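Leucine aminopeptidase 1 (Caenorhabditis elegans, PDB 2HC9) releases N-terminal amino acids, preferably leucine, from peptides as a two-zinc M17 aminopeptidase, and probably serves as a digestive enzyme. Local coordinates at residues V120-F134 / F162-R175. The protein carries 1 engineered substitution. Numbering follows the deposited sequence.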
loop_
_atom_site.group_PDB
_atom_site.type_symbol
_atom_site.label_atom_id
_atom_site.label_comp_id
_atom_site.label_asym_id
_atom_site.label_seq_id
_atom_site.Cartn_x
_atom_site.Cartn_y
_atom_site.Cartn_z
ATOM N N VAL A 120 -26.951 -38.560 -10.449
ATOM C CA VAL A 120 -27.532 -38.703 -9.111
ATOM C C VAL A 120 -26.547 -38.313 -8.002
ATOM O O VAL A 120 -26.904 -37.548 -7.100
ATOM C CB VAL A 120 -28.062 -40.132 -8.854
ATOM C CG1 VAL A 120 -28.443 -40.288 -7.363
ATOM C CG2 VAL A 120 -29.268 -40.408 -9.776
ATOM N N LEU A 121 -25.322 -38.839 -8.054
ATOM C CA LEU A 121 -24.395 -38.629 -6.940
ATOM C C LEU A 121 -24.075 -37.134 -6.730
ATOM O O LEU A 121 -24.131 -36.627 -5.615
ATOM C CB LEU A 121 -23.108 -39.428 -7.173
ATOM C CG LEU A 121 -22.090 -39.439 -6.032
ATOM C CD1 LEU A 121 -21.330 -40.753 -6.077
ATOM C CD2 LEU A 121 -21.090 -38.227 -6.103
ATOM N N SER A 122 -23.720 -36.438 -7.811
ATOM C CA SER A 122 -23.373 -35.012 -7.712
ATOM C C SER A 122 -24.569 -34.182 -7.274
ATOM O O SER A 122 -24.417 -33.210 -6.513
ATOM C CB SER A 122 -22.847 -34.491 -9.057
ATOM O OG SER A 122 -23.868 -34.587 -10.030
ATOM N N HIS A 123 -25.766 -34.557 -7.759
ATOM C CA HIS A 123 -26.977 -33.802 -7.428
ATOM C C HIS A 123 -27.337 -33.976 -5.963
ATOM O O HIS A 123 -27.657 -33.001 -5.271
ATOM C CB HIS A 123 -28.143 -34.252 -8.320
ATOM C CG HIS A 123 -28.045 -33.736 -9.727
ATOM N ND1 HIS A 123 -29.137 -33.631 -10.567
ATOM C CD2 HIS A 123 -26.990 -33.243 -10.423
ATOM C CE1 HIS A 123 -28.750 -33.142 -11.736
ATOM N NE2 HIS A 123 -27.454 -32.897 -11.675
ATOM N N VAL A 124 -27.294 -35.220 -5.487
ATOM C CA VAL A 124 -27.518 -35.480 -4.056
ATOM C C VAL A 124 -26.513 -34.680 -3.186
ATOM O O VAL A 124 -26.908 -34.008 -2.234
ATOM C CB VAL A 124 -27.471 -36.991 -3.745
ATOM C CG1 VAL A 124 -27.423 -37.239 -2.216
ATOM C CG2 VAL A 124 -28.677 -37.679 -4.376
ATOM N N ALA A 125 -25.232 -34.738 -3.552
ATOM C CA ALA A 125 -24.198 -34.061 -2.765
ATOM C C ALA A 125 -24.488 -32.558 -2.724
ATOM O O ALA A 125 -24.404 -31.924 -1.657
ATOM C CB ALA A 125 -22.829 -34.313 -3.366
ATOM N N ALA A 126 -24.823 -31.990 -3.886
ATOM C CA ALA A 126 -25.116 -30.555 -3.969
ATOM C C ALA A 126 -26.257 -30.174 -3.024
ATOM O O ALA A 126 -26.192 -29.119 -2.385
ATOM C CB ALA A 126 -25.467 -30.141 -5.407
ATOM N N ILE A 127 -27.306 -31.008 -2.948
ATOM C CA ILE A 127 -28.422 -30.714 -2.008
ATOM C C ILE A 127 -27.956 -30.820 -0.552
ATOM O O ILE A 127 -28.252 -29.948 0.283
ATOM C CB ILE A 127 -29.639 -31.661 -2.248
ATOM C CG1 ILE A 127 -30.273 -31.427 -3.628
ATOM C CG2 ILE A 127 -30.693 -31.519 -1.137
ATOM C CD1 ILE A 127 -31.257 -32.549 -4.071
ATOM N N ALA A 128 -27.226 -31.895 -0.248
ATOM C CA ALA A 128 -26.697 -32.119 1.094
ATOM C C ALA A 128 -25.885 -30.926 1.602
ATOM O O ALA A 128 -26.008 -30.547 2.765
ATOM C CB ALA A 128 -25.838 -33.398 1.116
ATOM N N ARG A 129 -25.083 -30.315 0.722
ATOM C CA ARG A 129 -24.176 -29.200 1.120
ATOM C C ARG A 129 -24.961 -28.008 1.674
ATOM O O ARG A 129 -24.388 -27.172 2.384
ATOM C CB ARG A 129 -23.328 -28.653 -0.069
ATOM C CG ARG A 129 -22.540 -29.663 -0.907
ATOM C CD ARG A 129 -21.838 -29.018 -2.147
ATOM N NE ARG A 129 -21.442 -30.009 -3.178
ATOM C CZ ARG A 129 -20.447 -30.890 -3.014
ATOM N NH1 ARG A 129 -20.145 -31.768 -3.979
ATOM N NH2 ARG A 129 -19.749 -30.907 -1.876
ATOM N N THR A 130 -26.240 -27.876 1.304
ATOM C CA THR A 130 -27.010 -26.693 1.699
ATOM C C THR A 130 -27.613 -26.848 3.096
ATOM O O THR A 130 -28.229 -25.918 3.598
ATOM C CB THR A 130 -28.171 -26.385 0.718
ATOM O OG1 THR A 130 -29.168 -27.421 0.813
ATOM C CG2 THR A 130 -27.642 -26.211 -0.748
ATOM N N PHE A 131 -27.471 -28.035 3.698
ATOM C CA PHE A 131 -27.944 -28.258 5.069
ATOM C C PHE A 131 -26.804 -28.094 6.060
ATOM O O PHE A 131 -26.148 -29.071 6.454
ATOM C CB PHE A 131 -28.714 -29.588 5.196
ATOM C CG PHE A 131 -30.064 -29.514 4.516
ATOM C CD1 PHE A 131 -31.126 -28.878 5.142
ATOM C CD2 PHE A 131 -30.212 -29.939 3.216
ATOM C CE1 PHE A 131 -32.353 -28.732 4.498
ATOM C CE2 PHE A 131 -31.438 -29.804 2.552
ATOM C CZ PHE A 131 -32.503 -29.203 3.193
ATOM N N CYS A 132 -26.511 -26.832 6.379
ATOM C CA CYS A 132 -25.295 -26.524 7.152
ATOM C C CYS A 132 -25.529 -26.928 8.605
ATOM O O CYS A 132 -26.441 -26.418 9.257
ATOM C CB CYS A 132 -24.978 -25.017 7.061
ATOM S SG CYS A 132 -24.876 -24.433 5.357
ATOM N N LYS A 133 -24.707 -27.836 9.112
ATOM C CA LYS A 133 -24.859 -28.309 10.494
ATOM C C LYS A 133 -24.554 -27.205 11.488
ATOM O O LYS A 133 -25.218 -27.090 12.519
ATOM C CB LYS A 133 -23.944 -29.514 10.761
ATOM C CG LYS A 133 -24.394 -30.774 10.048
ATOM C CD LYS A 133 -23.636 -31.989 10.558
ATOM C CE LYS A 133 -24.212 -33.278 9.938
ATOM N NZ LYS A 133 -23.723 -34.444 10.754
ATOM N N PHE A 134 -23.534 -26.396 11.203
ATOM C CA PHE A 134 -22.968 -25.591 12.270
ATOM C C PHE A 134 -23.651 -24.232 12.462
ATOM O O PHE A 134 -23.717 -23.424 11.534
ATOM C CB PHE A 134 -21.453 -25.396 12.108
ATOM C CG PHE A 134 -20.833 -24.771 13.327
ATOM C CD1 PHE A 134 -20.522 -25.562 14.431
ATOM C CD2 PHE A 134 -20.644 -23.396 13.403
ATOM C CE1 PHE A 134 -19.984 -24.984 15.595
ATOM C CE2 PHE A 134 -20.121 -22.815 14.582
ATOM C CZ PHE A 134 -19.786 -23.627 15.648
ATOM N N PHE A 162 -25.421 -45.651 0.450
ATOM C CA PHE A 162 -24.173 -44.935 0.175
ATOM C C PHE A 162 -24.415 -43.418 0.055
ATOM O O PHE A 162 -23.642 -42.632 0.582
ATOM C CB PHE A 162 -23.449 -45.458 -1.086
ATOM C CG PHE A 162 -22.396 -44.498 -1.559
ATOM C CD1 PHE A 162 -21.198 -44.362 -0.841
ATOM C CD2 PHE A 162 -22.662 -43.627 -2.607
ATOM C CE1 PHE A 162 -20.244 -43.400 -1.238
ATOM C CE2 PHE A 162 -21.728 -42.670 -2.990
ATOM C CZ PHE A 162 -20.543 -42.550 -2.300
ATOM N N LEU A 163 -25.463 -43.013 -0.661
ATOM C CA LEU A 163 -25.739 -41.586 -0.873
ATOM C C LEU A 163 -26.096 -40.881 0.442
ATOM O O LEU A 163 -25.761 -39.722 0.648
ATOM C CB LEU A 163 -26.865 -41.418 -1.908
ATOM C CG LEU A 163 -26.469 -41.823 -3.343
ATOM C CD1 LEU A 163 -27.739 -41.952 -4.227
ATOM C CD2 LEU A 163 -25.496 -40.808 -3.971
ATOM N N THR A 164 -26.778 -41.589 1.343
ATOM C CA THR A 164 -27.019 -41.051 2.680
ATOM C C THR A 164 -25.699 -40.858 3.444
ATOM O O THR A 164 -25.504 -39.844 4.121
ATOM C CB THR A 164 -27.967 -42.007 3.454
ATOM O OG1 THR A 164 -29.190 -42.119 2.713
ATOM C CG2 THR A 164 -28.266 -41.498 4.858
ATOM N N ASP A 165 -24.810 -41.851 3.349
ATOM C CA ASP A 165 -23.490 -41.762 3.974
ATOM C C ASP A 165 -22.649 -40.665 3.328
ATOM O O ASP A 165 -21.902 -39.959 4.020
ATOM C CB ASP A 165 -22.762 -43.087 3.844
ATOM C CG ASP A 165 -23.281 -44.145 4.818
ATOM O OD1 ASP A 165 -23.862 -43.780 5.857
ATOM O OD2 ASP A 165 -23.082 -45.336 4.539
ATOM N N LEU A 166 -22.753 -40.535 2.012
ATOM C CA LEU A 166 -22.024 -39.463 1.332
ATOM C C LEU A 166 -22.549 -38.089 1.766
ATOM O O LEU A 166 -21.759 -37.180 2.056
ATOM C CB LEU A 166 -22.146 -39.605 -0.188
ATOM C CG LEU A 166 -21.486 -38.458 -0.978
ATOM C CD1 LEU A 166 -19.965 -38.448 -0.728
ATOM C CD2 LEU A 166 -21.816 -38.610 -2.466
ATOM N N SER A 167 -23.871 -37.946 1.826
ATOM C CA SER A 167 -24.471 -36.719 2.347
ATOM C C SER A 167 -23.929 -36.374 3.726
ATOM O O SER A 167 -23.630 -35.215 4.005
ATOM C CB SER A 167 -25.999 -36.825 2.406
ATOM O OG SER A 167 -26.553 -36.961 1.107
ATOM N N GLU A 168 -23.829 -37.374 4.595
ATOM C CA GLU A 168 -23.277 -37.154 5.934
ATOM C C GLU A 168 -21.811 -36.746 5.853
ATOM O O GLU A 168 -21.382 -35.834 6.549
ATOM C CB GLU A 168 -23.461 -38.409 6.809
ATOM C CG GLU A 168 -22.732 -38.357 8.175
ATOM C CD GLU A 168 -23.343 -37.371 9.194
ATOM O OE1 GLU A 168 -24.241 -36.574 8.872
ATOM O OE2 GLU A 168 -22.894 -37.384 10.357
ATOM N N SER A 169 -21.040 -37.402 4.989
ATOM C CA SER A 169 -19.600 -37.095 4.910
ATOM C C SER A 169 -19.410 -35.653 4.416
ATOM O O SER A 169 -18.549 -34.922 4.929
ATOM C CB SER A 169 -18.902 -38.083 3.979
ATOM O OG SER A 169 -18.570 -39.282 4.668
ATOM N N VAL A 170 -20.228 -35.257 3.441
ATOM C CA VAL A 170 -20.236 -33.885 2.904
ATOM C C VAL A 170 -20.565 -32.887 4.013
ATOM O O VAL A 170 -19.806 -31.920 4.256
ATOM C CB VAL A 170 -21.212 -33.739 1.683
ATOM C CG1 VAL A 170 -21.424 -32.254 1.316
ATOM C CG2 VAL A 170 -20.644 -34.536 0.461
ATOM N N ARG A 171 -21.669 -33.132 4.726
ATOM C CA ARG A 171 -22.075 -32.201 5.805
ATOM C C ARG A 171 -21.109 -32.173 6.985
ATOM O O ARG A 171 -20.926 -31.125 7.607
ATOM C CB ARG A 171 -23.497 -32.509 6.273
ATOM C CG ARG A 171 -24.523 -32.263 5.174
ATOM C CD ARG A 171 -25.925 -32.695 5.646
ATOM N NE ARG A 171 -26.484 -31.793 6.658
ATOM C CZ ARG A 171 -27.129 -32.184 7.762
ATOM N NH1 ARG A 171 -27.271 -33.488 8.078
ATOM N NH2 ARG A 171 -27.619 -31.260 8.577
ATOM N N GLU A 172 -20.496 -33.313 7.292
ATOM C CA GLU A 172 -19.464 -33.366 8.335
ATOM C C GLU A 172 -18.207 -32.571 7.965
ATOM O O GLU A 172 -17.669 -31.827 8.787
ATOM C CB GLU A 172 -19.066 -34.828 8.632
ATOM C CG GLU A 172 -20.137 -35.588 9.487
ATOM C CD GLU A 172 -20.182 -35.045 10.899
ATOM O OE1 GLU A 172 -19.344 -35.492 11.714
ATOM O OE2 GLU A 172 -20.981 -34.112 11.164
ATOM N N THR A 173 -17.739 -32.748 6.734
ATOM C CA THR A 173 -16.586 -31.962 6.242
ATOM C C THR A 173 -16.883 -30.469 6.421
ATOM O O THR A 173 -16.064 -29.727 6.968
ATOM C CB THR A 173 -16.345 -32.232 4.726
ATOM O OG1 THR A 173 -16.081 -33.620 4.528
ATOM C CG2 THR A 173 -15.123 -31.447 4.222
ATOM N N ALA A 174 -18.050 -30.033 5.937
ATOM C CA ALA A 174 -18.454 -28.627 6.045
ATOM C C ALA A 174 -18.598 -28.159 7.502
ATOM O O ALA A 174 -18.186 -27.045 7.837
ATOM C CB ALA A 174 -19.758 -28.386 5.276
ATOM N N ARG A 175 -19.183 -28.996 8.362
ATOM C CA ARG A 175 -19.291 -28.651 9.790
ATOM C C ARG A 175 -17.922 -28.379 10.421
ATOM O O ARG A 175 -17.738 -27.391 11.175
ATOM C CB ARG A 175 -19.982 -29.799 10.569
ATOM C CG ARG A 175 -19.985 -29.563 12.106
ATOM C CD ARG A 175 -20.642 -30.721 12.871
ATOM N NE ARG A 175 -19.917 -31.990 12.767
ATOM C CZ ARG A 175 -18.805 -32.311 13.448
ATOM N NH1 ARG A 175 -18.232 -31.459 14.297
ATOM N NH2 ARG A 175 -18.265 -33.505 13.291
HETATM O O HOH W 1 -28.535 -28.366 8.800
HETATM O O HOH W 2 -22.634 -28.870 7.332
#
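The side chain of K133 is extended beyond CG, whereas that of R171 bends at chi3 (71°), which turns its guanidinium toward the chain that follows helix 120-128; the two cross at about a right angle. There R171 NE gives a nearly straight bond to F131 O (2.8 Å), lying in the carbonyl plane on a lone pair; R171 NH2 adds a weak second bond. K133 passes over one face of this guanidinium, with CE 3.6 Å above its plane and offset toward the rim, and carries its ammonium on to two acids one helical turn apart. K133 NZ approaches E168 OE1 from the syn side (2.9 Å) and E172 OE2 from above the carboxylate plane (2.8 Å). R175 grips E172 side-on with NE and NH2, its NE reaching OE2 from the face opposite the lysine. The carboxylates of E168 and E172 probably offset the closeness of the K133 and R171 charges. Two waters extend the link, one joining C132 O to R171 NH2, the other K133 N to R171 O.

Near the end of helix 120-128, A128 CB sits against S167 OG (3.6 Å). Apolar packing takes over toward V120 and F162: V120 CG1 lies 3.6 Å from L163 CD1, and L121 CG 3.7 Å from L166 CD2. The axes of segments 120-128 and 162-175 come within 9.0 Å and cross at -42°. Helix 120-128, the next after strand 108-114, also touches helix 90-97 through S122 and H123, while helix 157-178 packs on helices 277-290 and 473-480.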